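Local structure of tyrosine aminotransferase (Leishmania infantum, 4IX8) at residues V94-S99 and Q325-R330; Y354-E359 and V427-V432. The protein probably catalyses the pyridoxal phosphate-dependent transfer of the amino group from tyrosine to 2-oxoglutarate. One frame throughout, in Å; residues are numbered along the deposited sequence.

Contacts 1 and 2 both lie at the periphery of the chain, with centres 41 Å apart and no shared element. Contact 1 pairs helix 87-99 with helix 322-331 beside the second subunit. Contact 2 brings the C-terminal part of helix 337-355, the next helix in the chain, and the residues following Y354 against helix 425-442 on the smaller sheet. In each, mostly buried residues do the touching and an arginine guanidinium lies against a valine methyl. The chemistry differs around that shared theme: contact 1 buries 189 Å² and has no hydrogen bond between its segments, whereas contact 2 buries 348 Å², adds tyrosine and leucine, and includes one weak polar bond across.

Contact 1: V94-S99 and Q325-R330; sequences VDVVRS and QEAIAR
V96 packs on the joined side chains of E326 and R330 where two helices of this aminotransferase fold, 87-99 and 322-331, run past each other. The axes of the short segments approach to 9.2 Å at 136° between their directions, about midway between perpendicular and antiparallel. The tight part centres on V96 CG2, which sits 3.6 Å from R330 NH1 and lies over the centre of the guanidinium, covering one face. V96 CG2 also meets E326 CG at 3.5 Å, while V96 CG1 is 4.0 Å from E326 CB. The E326 chain, bent at chi2 (59°), reaches forward one turn to the guanidinium edge, where E326 OE2 takes R330 NE at 2.7 Å in a salt bridge; OE1 is held by N113. F102, in a loop, touches all three side chains. The solvent side is looser: exposed D95 offers CB to the guanidinium edge, and D95 OD2 stops 4.9 Å from R330 NH1, too far for a bond. Helix 87-99 also faces the dimer partner, where R98 makes a salt bridge with E91 of the second subunit. Within helix 322-331, R330 NE approaches E326 OE2 on its anti side, 26° out of the carboxylate plane.

Contact 2: Y354-E359 and V427-V432; sequences YARLLE and VLNEAV
Y354, R356 and L357 form a mainly apolar, largely buried contact with L428, N429 and V432, joining the C-terminal part of helix 337-355 and the residues following Y354 to helix 425-442. Both belong to the helical layer beside the smaller mixed sheet of the aminotransferase fold, as the surroundings confirm: Y354 OH is hydrogen-bonded to T420 O on strand 416-420, and its side chain touches L72 and M366. The CA atoms come nearest at Y354 and V432, 6.9 Å apart.

V432 has the largest share of the contact, and its two methyls divide the work. V432 CG1 is shared by L357 CD2 at 3.9 Å and the R356 guanidinium, while V432 CG2 reaches Y354 CD1 on the ring at 4.2 Å. One turn earlier on the helix, L428 crosses the tyrosine at about a right angle and brings L428 CD2 to within 3.6 Å of Y354 OH, so methyl contact and the bond to T420 meet at one hydroxyl. V353, the residue before Y354, also packs on L428, N429 and V432.

The polar edge belongs to R356. Its chain bends at chi3 (29°), folding the guanidinium against the valine: V432 CG1 lies over one face, offset toward the rim. NH2 has a stronger partner than N429 in D433, the residue after V432, with which it makes a salt bridge. The D433 bridge, with the weak N429 bond, probably limits rotation of the group. Guanidinium and N429 amide are nearly coplanar, their planes 25° apart, and R356 NH1 meets N429 OD1 at 2.6 Å, a short separation but a weak hydrogen bond, because the N-H...O angle is only 128°.

Contact 1: V94-S99 and Q325-R330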
loop_
_atom_site.group_PDB
_atom_site.type_symbol
_atom_site.label_atom_id
_atom_site.label_comp_id
_atom_site.label_asym_id
_atom_site.label_seq_id
_atom_site.Cartn_x
_atom_site.Cartn_y
_atom_site.Cartn_z
ATOM N N VAL A 94 0.579 0.280 -21.970
ATOM C CA VAL A 94 -0.477 0.273 -22.980
ATOM C C VAL A 94 -0.733 -1.139 -23.560
ATOM O O VAL A 94 -1.853 -1.608 -23.550
ATOM C CB VAL A 94 -0.113 1.277 -24.134
ATOM C CG1 VAL A 94 -1.031 1.090 -25.387
ATOM C CG2 VAL A 94 -0.160 2.732 -23.617
ATOM N N ASP A 95 0.313 -1.821 -24.003
ATOM C CA ASP A 95 0.187 -3.146 -24.565
ATOM C C ASP A 95 -0.438 -4.070 -23.516
ATOM O O ASP A 95 -1.360 -4.860 -23.805
ATOM C CB ASP A 95 1.559 -3.680 -24.984
ATOM C CG ASP A 95 2.201 -2.884 -26.107
ATOM O OD1 ASP A 95 1.523 -2.134 -26.845
ATOM O OD2 ASP A 95 3.423 -3.025 -26.276
ATOM N N VAL A 96 0.028 -3.919 -22.275
ATOM C CA VAL A 96 -0.371 -4.802 -21.219
ATOM C C VAL A 96 -1.845 -4.588 -20.907
ATOM O O VAL A 96 -2.624 -5.554 -20.841
ATOM C CB VAL A 96 0.498 -4.593 -19.960
ATOM C CG1 VAL A 96 -0.173 -5.258 -18.685
ATOM C CG2 VAL A 96 1.905 -5.165 -20.207
ATOM N N VAL A 97 -2.281 -3.351 -20.777
ATOM C CA VAL A 97 -3.665 -3.199 -20.371
ATOM C C VAL A 97 -4.648 -3.550 -21.526
ATOM O O VAL A 97 -5.731 -4.109 -21.304
ATOM C CB VAL A 97 -3.913 -1.795 -19.846
ATOM C CG1 VAL A 97 -3.816 -0.779 -20.950
ATOM C CG2 VAL A 97 -5.257 -1.738 -19.118
ATOM N N ARG A 98 -4.246 -3.292 -22.764
ATOM C CA ARG A 98 -5.129 -3.572 -23.881
ATOM C C ARG A 98 -5.309 -5.075 -24.093
ATOM O O ARG A 98 -6.316 -5.510 -24.619
ATOM C CB ARG A 98 -4.568 -2.930 -25.143
ATOM C CG ARG A 98 -4.990 -1.493 -25.310
ATOM C CD ARG A 98 -4.260 -0.840 -26.478
ATOM N NE ARG A 98 -4.760 0.505 -26.760
ATOM C CZ ARG A 98 -4.207 1.360 -27.619
ATOM N NH1 ARG A 98 -3.119 1.029 -28.307
ATOM N NH2 ARG A 98 -4.746 2.559 -27.777
ATOM N N SER A 99 -4.314 -5.840 -23.673
ATOM C CA SER A 99 -4.313 -7.273 -23.844
ATOM C C SER A 99 -5.440 -7.901 -23.057
ATOM O O SER A 99 -5.984 -8.911 -23.480
ATOM C CB SER A 99 -2.979 -7.877 -23.420
ATOM O OG SER A 99 -2.834 -7.862 -22.019
ATOM N N GLN A 325 3.307 -4.511 -12.914
ATOM C CA GLN A 325 4.227 -5.627 -12.706
ATOM C C GLN A 325 4.586 -6.253 -14.057
ATOM O O GLN A 325 5.752 -6.489 -14.350
ATOM C CB GLN A 325 3.602 -6.687 -11.774
ATOM C CG GLN A 325 3.569 -6.346 -10.274
ATOM C CD GLN A 325 3.260 -7.565 -9.399
ATOM O OE1 GLN A 325 4.087 -8.475 -9.279
ATOM N NE2 GLN A 325 2.043 -7.612 -8.824
ATOM N N GLU A 326 3.602 -6.494 -14.907
ATOM C CA GLU A 326 3.919 -7.040 -16.227
ATOM C C GLU A 326 4.644 -5.982 -17.072
ATOM O O GLU A 326 5.647 -6.300 -17.735
ATOM C CB GLU A 326 2.633 -7.549 -16.928
ATOM C CG GLU A 326 2.792 -8.043 -18.374
ATOM C CD GLU A 326 3.763 -9.195 -18.530
ATOM O OE1 GLU A 326 4.164 -9.779 -17.499
ATOM O OE2 GLU A 326 4.125 -9.522 -19.682
ATOM N N ALA A 327 4.199 -4.727 -17.025
ATOM C CA ALA A 327 4.864 -3.690 -17.837
ATOM C C ALA A 327 6.337 -3.567 -17.474
ATOM O O ALA A 327 7.202 -3.456 -18.346
ATOM C CB ALA A 327 4.178 -2.325 -17.678
ATOM N N ILE A 328 6.628 -3.647 -16.185
ATOM C CA ILE A 328 8.003 -3.484 -15.712
ATOM C C ILE A 328 8.769 -4.772 -15.980
ATOM O O ILE A 328 9.974 -4.742 -16.271
ATOM C CB ILE A 328 8.044 -3.129 -14.203
ATOM C CG1 ILE A 328 7.498 -1.726 -13.997
ATOM C CG2 ILE A 328 9.458 -3.197 -13.650
ATOM C CD1 ILE A 328 7.163 -1.419 -12.581
ATOM N N ALA A 329 8.066 -5.902 -15.928
ATOM C CA ALA A 329 8.704 -7.180 -16.249
ATOM C C ALA A 329 9.180 -7.176 -17.711
ATOM O O ALA A 329 10.201 -7.774 -18.052
ATOM C CB ALA A 329 7.737 -8.347 -16.014
ATOM N N ARG A 330 8.487 -6.436 -18.555
ATOM C CA ARG A 330 8.810 -6.416 -19.999
ATOM C C ARG A 330 9.945 -5.451 -20.319
ATOM O O ARG A 330 10.627 -5.637 -21.318
ATOM C CB ARG A 330 7.583 -6.027 -20.825
ATOM C CG ARG A 330 6.606 -7.150 -21.009
ATOM C CD ARG A 330 5.346 -6.717 -21.753
ATOM N NE ARG A 330 4.314 -7.740 -21.649
ATOM C CZ ARG A 330 3.171 -7.772 -22.326
ATOM N NH1 ARG A 330 2.873 -6.847 -23.225
ATOM N NH2 ARG A 330 2.313 -8.756 -22.096
#

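Contact 2: Y354-E359 and V427-V432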
loop_
_atom_site.group_PDB
_atom_site.type_symbol
_atom_site.label_atom_id
_atom_site.label_comp_id
_atom_site.label_asym_id
_atom_site.label_seq_id
_atom_site.Cartn_x
_atom_site.Cartn_y
_atom_site.Cartn_z
ATOM N N TYR A 354 23.051 25.178 -6.222
ATOM C CA TYR A 354 23.133 25.307 -4.760
ATOM C C TYR A 354 24.546 25.697 -4.322
ATOM O O TYR A 354 24.728 26.390 -3.317
ATOM C CB TYR A 354 22.709 24.020 -4.076
ATOM C CG TYR A 354 21.191 23.881 -4.060
ATOM C CD1 TYR A 354 20.396 24.738 -3.313
ATOM C CD2 TYR A 354 20.558 22.925 -4.849
ATOM C CE1 TYR A 354 18.999 24.612 -3.323
ATOM C CE2 TYR A 354 19.166 22.799 -4.873
ATOM C CZ TYR A 354 18.396 23.647 -4.117
ATOM O OH TYR A 354 17.023 23.500 -4.132
ATOM N N ALA A 355 25.524 25.290 -5.123
ATOM C CA ALA A 355 26.917 25.571 -4.825
ATOM C C ALA A 355 27.102 27.075 -4.748
ATOM O O ALA A 355 27.937 27.545 -3.990
ATOM C CB ALA A 355 27.838 24.963 -5.882
ATOM N N ARG A 356 26.285 27.827 -5.473
ATOM C CA ARG A 356 26.402 29.280 -5.453
ATOM C C ARG A 356 26.212 29.834 -4.050
ATOM O O ARG A 356 26.778 30.872 -3.733
ATOM C CB ARG A 356 25.391 29.953 -6.398
ATOM C CG ARG A 356 25.663 29.766 -7.900
ATOM C CD ARG A 356 24.620 30.568 -8.796
ATOM N NE ARG A 356 24.153 31.755 -8.070
ATOM C CZ ARG A 356 22.889 32.136 -7.954
ATOM N NH1 ARG A 356 21.922 31.496 -8.587
ATOM N NH2 ARG A 356 22.597 33.193 -7.218
ATOM N N LEU A 357 25.474 29.128 -3.203
ATOM C CA LEU A 357 25.269 29.564 -1.818
ATOM C C LEU A 357 26.580 29.649 -1.019
ATOM O O LEU A 357 26.679 30.432 -0.073
ATOM C CB LEU A 357 24.319 28.616 -1.080
ATOM C CG LEU A 357 22.838 28.687 -1.480
ATOM C CD1 LEU A 357 22.117 27.532 -0.915
ATOM C CD2 LEU A 357 22.171 30.005 -1.030
ATOM N N LEU A 358 27.587 28.881 -1.433
ATOM C CA LEU A 358 28.875 28.843 -0.743
ATOM C C LEU A 358 29.778 30.034 -1.110
ATOM O O LEU A 358 30.756 30.312 -0.409
ATOM C CB LEU A 358 29.593 27.545 -1.084
ATOM C CG LEU A 358 28.834 26.270 -0.720
ATOM C CD1 LEU A 358 29.557 25.032 -1.228
ATOM C CD2 LEU A 358 28.636 26.169 0.781
ATOM N N GLU A 359 29.447 30.749 -2.188
ATOM C CA GLU A 359 30.278 31.861 -2.619
ATOM C C GLU A 359 30.047 33.115 -1.768
ATOM O O GLU A 359 30.846 34.025 -1.810
ATOM C CB GLU A 359 30.034 32.174 -4.101
ATOM C CG GLU A 359 30.390 31.023 -5.029
ATOM C CD GLU A 359 29.917 31.230 -6.473
ATOM O OE1 GLU A 359 29.464 32.332 -6.843
ATOM O OE2 GLU A 359 29.987 30.261 -7.250
ATOM N N VAL A 427 14.092 27.702 -11.738
ATOM C CA VAL A 427 13.426 27.741 -10.436
ATOM C C VAL A 427 14.485 27.821 -9.317
ATOM O O VAL A 427 14.403 28.660 -8.409
ATOM C CB VAL A 427 12.534 26.495 -10.245
ATOM C CG1 VAL A 427 11.988 26.395 -8.822
ATOM C CG2 VAL A 427 11.390 26.522 -11.255
ATOM N N LEU A 428 15.500 26.972 -9.405
ATOM C CA LEU A 428 16.519 26.922 -8.360
ATOM C C LEU A 428 17.267 28.253 -8.282
ATOM O O LEU A 428 17.395 28.827 -7.207
ATOM C CB LEU A 428 17.481 25.775 -8.626
ATOM C CG LEU A 428 16.799 24.419 -8.699
ATOM C CD1 LEU A 428 17.846 23.327 -8.844
ATOM C CD2 LEU A 428 15.906 24.131 -7.459
ATOM N N ASN A 429 17.736 28.738 -9.429
ATOM C CA ASN A 429 18.483 29.998 -9.494
ATOM C C ASN A 429 17.728 31.159 -8.875
ATOM O O ASN A 429 18.291 31.928 -8.106
ATOM C CB ASN A 429 18.850 30.328 -10.943
ATOM C CG ASN A 429 20.238 29.832 -11.305
ATOM O OD1 ASN A 429 21.181 30.023 -10.548
ATOM N ND2 ASN A 429 20.366 29.176 -12.452
ATOM N N GLU A 430 16.452 31.276 -9.199
ATOM C CA GLU A 430 15.633 32.309 -8.602
ATOM C C GLU A 430 15.490 32.111 -7.093
ATOM O O GLU A 430 15.527 33.069 -6.331
ATOM C CB GLU A 430 14.249 32.320 -9.235
ATOM C CG GLU A 430 13.418 33.524 -8.820
ATOM C CD GLU A 430 12.077 33.610 -9.547
ATOM O OE1 GLU A 430 11.762 32.722 -10.376
ATOM O OE2 GLU A 430 11.363 34.612 -9.329
ATOM N N ALA A 431 15.393 30.868 -6.650
ATOM C CA ALA A 431 15.123 30.609 -5.242
ATOM C C ALA A 431 16.387 30.858 -4.403
ATOM O O ALA A 431 16.323 31.378 -3.282
ATOM C CB ALA A 431 14.622 29.203 -5.054
ATOM N N VAL A 432 17.527 30.457 -4.948
ATOM C CA VAL A 432 18.820 30.709 -4.320
ATOM C C VAL A 432 19.086 32.196 -4.157
ATOM O O VAL A 432 19.681 32.600 -3.155
ATOM C CB VAL A 432 19.957 30.056 -5.127
ATOM C CG1 VAL A 432 21.318 30.627 -4.748
ATOM C CG2 VAL A 432 19.926 28.539 -4.924
#